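Local structure of alpha-1,3-glucanase (Paenibacillus glycanilyticus, 6K0P) at residues K374-T379 against L398-Y403; D435-D440 against K480-N485. The protein probably hydrolyses alpha-1,3-glucan as a family 87 glycoside hydrolase, cutting the alpha-1,3 links between glucose units. The protein carries 1 engineered substitution. All coordinates share one frame; numbering follows the deposited sequence.

Contact 1: K374-T379 against L398-Y403; sequences KYTNLT and LFQNLY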
# COMPACT_ATOMS: atom_id res chain seq x y z
N LYS A 374 -9.83 -4.83 -13.25
CA LYS A 374 -10.63 -3.87 -12.49
C LYS A 374 -10.03 -3.78 -11.10
O LYS A 374 -10.10 -4.74 -10.32
CB LYS A 374 -12.10 -4.29 -12.44
CG LYS A 374 -12.78 -4.24 -13.82
CD LYS A 374 -14.22 -4.69 -13.75
CE LYS A 374 -14.87 -4.68 -15.13
NZ LYS A 374 -14.85 -3.32 -15.76
N TYR A 375 -9.41 -2.64 -10.81
CA TYR A 375 -8.81 -2.34 -9.51
C TYR A 375 -9.77 -1.33 -8.88
O TYR A 375 -9.76 -0.15 -9.24
CB TYR A 375 -7.43 -1.72 -9.71
CG TYR A 375 -6.28 -2.67 -10.04
CD1 TYR A 375 -6.36 -3.58 -11.10
CD2 TYR A 375 -5.10 -2.62 -9.32
CE1 TYR A 375 -5.29 -4.43 -11.39
CE2 TYR A 375 -4.03 -3.46 -9.62
CZ TYR A 375 -4.13 -4.36 -10.65
OH TYR A 375 -3.07 -5.19 -10.94
N THR A 376 -10.61 -1.79 -7.96
CA THR A 376 -11.75 -1.00 -7.49
C THR A 376 -11.79 -0.96 -5.97
O THR A 376 -11.46 -1.94 -5.30
CB THR A 376 -13.08 -1.56 -8.02
OG1 THR A 376 -13.22 -2.93 -7.62
CG2 THR A 376 -13.14 -1.47 -9.54
N ASN A 377 -12.21 0.19 -5.43
CA ASN A 377 -12.43 0.33 -3.99
C ASN A 377 -11.16 -0.04 -3.22
O ASN A 377 -11.16 -0.90 -2.35
CB ASN A 377 -13.63 -0.50 -3.53
CG ASN A 377 -14.88 -0.24 -4.35
OD1 ASN A 377 -15.31 0.90 -4.49
ND2 ASN A 377 -15.46 -1.30 -4.91
N LEU A 378 -10.07 0.64 -3.57
CA LEU A 378 -8.76 0.31 -3.02
C LEU A 378 -8.23 1.47 -2.19
O LEU A 378 -8.36 2.64 -2.58
CB LEU A 378 -7.76 -0.00 -4.14
CG LEU A 378 -8.10 -1.16 -5.08
CD1 LEU A 378 -6.96 -1.37 -6.08
CD2 LEU A 378 -8.37 -2.45 -4.30
N THR A 379 -7.62 1.14 -1.05
CA THR A 379 -6.95 2.12 -0.22
C THR A 379 -5.48 1.73 -0.09
O THR A 379 -5.17 0.56 0.15
CB THR A 379 -7.60 2.17 1.16
OG1 THR A 379 -8.92 2.72 1.02
CG2 THR A 379 -6.78 3.02 2.13
N LEU A 398 -9.23 -0.57 -15.54
CA LEU A 398 -9.98 0.40 -14.75
C LEU A 398 -9.43 0.45 -13.33
O LEU A 398 -9.22 -0.60 -12.71
CB LEU A 398 -11.46 0.00 -14.71
CG LEU A 398 -12.37 0.85 -13.83
CD1 LEU A 398 -12.49 2.29 -14.33
CD2 LEU A 398 -13.74 0.18 -13.76
N PHE A 399 -9.21 1.66 -12.83
CA PHE A 399 -8.82 1.92 -11.44
C PHE A 399 -9.86 2.89 -10.91
O PHE A 399 -9.89 4.06 -11.32
CB PHE A 399 -7.42 2.52 -11.40
CG PHE A 399 -6.36 1.63 -12.01
CD1 PHE A 399 -6.20 1.56 -13.38
CD2 PHE A 399 -5.53 0.86 -11.20
CE1 PHE A 399 -5.24 0.74 -13.95
CE2 PHE A 399 -4.56 0.04 -11.76
CZ PHE A 399 -4.41 -0.02 -13.13
N GLN A 400 -10.73 2.42 -10.01
CA GLN A 400 -11.94 3.16 -9.67
C GLN A 400 -12.16 3.18 -8.17
O GLN A 400 -12.04 2.14 -7.50
CB GLN A 400 -13.14 2.52 -10.36
CG GLN A 400 -14.45 3.25 -10.17
CD GLN A 400 -15.55 2.62 -11.00
OE1 GLN A 400 -15.93 1.47 -10.77
NE2 GLN A 400 -16.03 3.34 -11.99
N ASN A 401 -12.52 4.35 -7.64
CA ASN A 401 -12.77 4.57 -6.22
C ASN A 401 -11.54 4.22 -5.37
O ASN A 401 -11.51 3.24 -4.62
CB ASN A 401 -14.03 3.86 -5.71
CG ASN A 401 -14.40 4.32 -4.32
OD1 ASN A 401 -14.13 5.46 -3.96
ND2 ASN A 401 -14.99 3.44 -3.52
N LEU A 402 -10.54 5.08 -5.50
CA LEU A 402 -9.24 4.89 -4.86
C LEU A 402 -9.03 5.92 -3.77
O LEU A 402 -9.44 7.08 -3.90
CB LEU A 402 -8.11 5.06 -5.88
CG LEU A 402 -8.24 4.35 -7.22
CD1 LEU A 402 -7.07 4.73 -8.13
CD2 LEU A 402 -8.30 2.84 -6.97
N TYR A 403 -8.35 5.51 -2.70
CA TYR A 403 -7.82 6.45 -1.72
C TYR A 403 -6.33 6.18 -1.58
O TYR A 403 -5.93 5.04 -1.28
CB TYR A 403 -8.51 6.31 -0.36
CG TYR A 403 -7.95 7.32 0.62
CD1 TYR A 403 -8.29 8.66 0.53
CD2 TYR A 403 -7.05 6.94 1.60
CE1 TYR A 403 -7.77 9.60 1.40
CE2 TYR A 403 -6.52 7.87 2.49
CZ TYR A 403 -6.89 9.20 2.38
OH TYR A 403 -6.37 10.13 3.25
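Tyr375 and Phe399 lie side by side on neighbouring parallel strands, both side chains pointing the same way. Their rings are turned 43° against each other, with centroids 4.9 Å apart, which is neither a stack nor an edge-to-face pair. Phe399 CE2 sits 3.6 Å above one face of the Tyr375 ring, offset toward its rim, and Phe399 CD2 approaches Tyr375 CB to 3.5 Å. A tyrosine suits this largely apolar surface because its hydroxyl is satisfied by the carbonyl oxygen of Ala358. On the same face, Leu402 CD2 packs 4.0 Å from Leu378 CB, and both leucines also lean on Phe389.

At the corner between the short strands, Asn377 and Asn401 meet with their amide planes 79° apart. Asn401 carries CG anti to its backbone N (chi1 -170°), and its ND2 gives a nearly straight bond of 2.7 Å to Asn377 OD1. The acceptor lies in the plane of the donor amide, and the donor lies on a lone pair of the acceptor. Asp345 accepts from Asn377 ND2 and Gly14 N donates to Asn401 OD1, so each amide is held at both ends and its rotation is probably fixed. The positive phi angles of both asparagines, which this residue type tolerates well, turn the chain here. On the other face Thr379 CG2 comes to the edge of the Tyr403 ring, 4.0 Å from CD2, while Thr379 OG1 bonds Ala15 N and Tyr403 OH bonds Asp440.

Parallel backbone bonds such as Tyr375 N to Leu398 O, 2.8 Å, run on both sides of the corner, and Leu378 N to Asn401 O, 3.2 Å, continues them through it. Aligned apolar side chains inside and bonded asparagines at a turn are hallmarks of the right-handed parallel beta-helix, the fold of the pectate lyase-like clan.

Contact 2: D435-D440 against K480-N485; sequences DGATLD and KNVDIN
The carboxylate of Asp435 has Lys480 CE over one face, 3.7 Å from CG. Asn481 ND2 reaches OD1 on its syn side, 2.9 Å away and 28° out of the carboxylate plane. At the far end of the pair, Asn485 ND2 likewise meets Asp440 OD1 on the syn side at 2.9 Å, only 19° out of plane; OD2 of the same carboxylate is bonded to Tyr403 OH. In both amide bonds the acceptor lies close to the plane of the donor amide.

These are adjacent coils of a parallel beta-helix, turning a corner at Gly436 and Asn481. The backbone angles of Gly436 would press a side chain against the preceding carbonyl oxygen, while Asn481 accepts the left-handed conformation; its amide can bond across to the preceding coil at Asp435, and its OD1 accepts from Asn511 of the following one.

Lys480 starts in the crowded position between its backbone N and carbonyl carbon (chi1 59°), then runs extended across Asp435. Its NZ stays 4.6 Å from Asp435 OD2, beyond a salt bridge, though the charge probably still helps to stabilise the carboxylate. Gln400 NE2 donates to that same OD2. An alanine in place of Asp435 would probably leave Asn481 ND2 and Gln400 NE2 without their shared acceptor group, and Lys480 CE without the carboxylate face it lies over.

The opposite face is apolar. Ala437 CB meets Val482 CG2 at 4.1 Å, and Leu439 CD1 lies 4.3 Å from Ile484 CG1. Back on the polar face, Arg13 hydrogen-bonds Thr438 OG1 and forms a salt bridge with Asp483 OD2, Asn513 ND2 bonds Asp483 OD1, and a water bridges Thr438 OG1 (2.9 Å) and Asp483 OD2 (2.8 Å), donating to the latter.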
# COMPACT_ATOMS: atom_id res chain seq x y z
N ASP A 435 -10.82 6.65 -12.23
CA ASP A 435 -12.15 7.24 -12.06
C ASP A 435 -12.53 7.24 -10.58
O ASP A 435 -12.89 6.19 -10.04
CB ASP A 435 -13.18 6.47 -12.87
CG ASP A 435 -14.61 6.94 -12.61
OD1 ASP A 435 -14.81 8.07 -12.11
OD2 ASP A 435 -15.54 6.17 -12.91
N GLY A 436 -12.46 8.41 -9.95
CA GLY A 436 -12.83 8.50 -8.55
C GLY A 436 -11.65 8.21 -7.65
O GLY A 436 -11.37 7.05 -7.35
N ALA A 437 -10.92 9.24 -7.25
CA ALA A 437 -9.75 9.02 -6.42
C ALA A 437 -9.54 10.23 -5.53
O ALA A 437 -9.74 11.37 -5.95
CB ALA A 437 -8.50 8.79 -7.29
N THR A 438 -9.15 9.97 -4.28
CA THR A 438 -8.69 11.02 -3.39
C THR A 438 -7.25 10.72 -3.03
O THR A 438 -6.94 9.59 -2.64
CB THR A 438 -9.55 11.10 -2.13
OG1 THR A 438 -10.91 11.37 -2.52
CG2 THR A 438 -9.06 12.21 -1.21
N LEU A 439 -6.37 11.70 -3.22
CA LEU A 439 -4.94 11.53 -2.97
C LEU A 439 -4.51 12.62 -2.01
O LEU A 439 -4.52 13.81 -2.36
CB LEU A 439 -4.13 11.61 -4.27
CG LEU A 439 -4.52 10.61 -5.36
CD1 LEU A 439 -3.79 10.94 -6.66
CD2 LEU A 439 -4.23 9.18 -4.93
N ASP A 440 -4.13 12.23 -0.79
CA ASP A 440 -3.79 13.17 0.28
C ASP A 440 -2.29 13.10 0.54
O ASP A 440 -1.76 12.04 0.87
CB ASP A 440 -4.53 12.83 1.57
CG ASP A 440 -6.02 13.10 1.49
OD1 ASP A 440 -6.45 13.76 0.52
OD2 ASP A 440 -6.75 12.66 2.41
N LYS A 480 -10.35 11.01 -14.16
CA LYS A 480 -11.56 11.76 -13.88
C LYS A 480 -12.01 11.58 -12.44
O LYS A 480 -11.80 10.52 -11.83
CB LYS A 480 -12.69 11.41 -14.86
CG LYS A 480 -13.11 9.96 -14.89
CD LYS A 480 -14.26 9.77 -15.89
CE LYS A 480 -14.60 8.31 -16.09
NZ LYS A 480 -15.75 8.15 -17.05
N ASN A 481 -12.63 12.63 -11.90
CA ASN A 481 -13.24 12.62 -10.57
C ASN A 481 -12.20 12.39 -9.47
O ASN A 481 -12.28 11.45 -8.68
CB ASN A 481 -14.39 11.60 -10.51
CG ASN A 481 -15.42 11.85 -11.59
OD1 ASN A 481 -15.91 12.97 -11.73
ND2 ASN A 481 -15.72 10.83 -12.39
N VAL A 482 -11.22 13.28 -9.43
CA VAL A 482 -10.08 13.13 -8.53
C VAL A 482 -9.96 14.37 -7.66
O VAL A 482 -10.00 15.50 -8.16
CB VAL A 482 -8.77 12.90 -9.31
CG1 VAL A 482 -7.59 12.77 -8.32
CG2 VAL A 482 -8.87 11.66 -10.16
N ASP A 483 -9.78 14.16 -6.37
CA ASP A 483 -9.45 15.23 -5.44
C ASP A 483 -8.03 15.01 -4.94
O ASP A 483 -7.71 13.95 -4.39
CB ASP A 483 -10.43 15.26 -4.27
CG ASP A 483 -11.82 15.63 -4.72
OD1 ASP A 483 -11.95 16.65 -5.41
OD2 ASP A 483 -12.77 14.87 -4.43
N ILE A 484 -7.17 16.01 -5.15
CA ILE A 484 -5.77 15.95 -4.77
C ILE A 484 -5.56 17.00 -3.69
O ILE A 484 -5.63 18.21 -3.96
CB ILE A 484 -4.84 16.18 -5.97
CG1 ILE A 484 -4.98 15.02 -6.96
CG2 ILE A 484 -3.40 16.33 -5.51
CD1 ILE A 484 -4.35 15.27 -8.32
N ASN A 485 -5.33 16.55 -2.46
CA ASN A 485 -5.26 17.44 -1.31
C ASN A 485 -3.84 17.51 -0.80
O ASN A 485 -3.24 16.47 -0.50
CB ASN A 485 -6.19 16.95 -0.21
CG ASN A 485 -7.63 16.92 -0.64
OD1 ASN A 485 -8.16 17.93 -1.12
ND2 ASN A 485 -8.27 15.77 -0.50
O HOH W 1 -12.52 13.70 -1.89

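Contacts 1 and 2 are two strand pairings of one parallel beta-helix, joined because strands 397-407 and 437-446 are themselves neighbours. Both are partly buried, with an apolar face turned to the interior and a polar face outward. In contact 1 the interior face carries two aromatic rings as well as leucines; in contact 2 its side chains are all aliphatic. The corners differ too: contact 1 pairs two amides, whereas contact 2 sets an amide against a carboxylate beside a glycine. Between them, Leu402 N probably bonds to Gly436 O at 2.8 Å, continuing the backbone bonding between coils, and Tyr403 OH adds a probable side-chain bond to Asp440 OD2 at 2.7 Å.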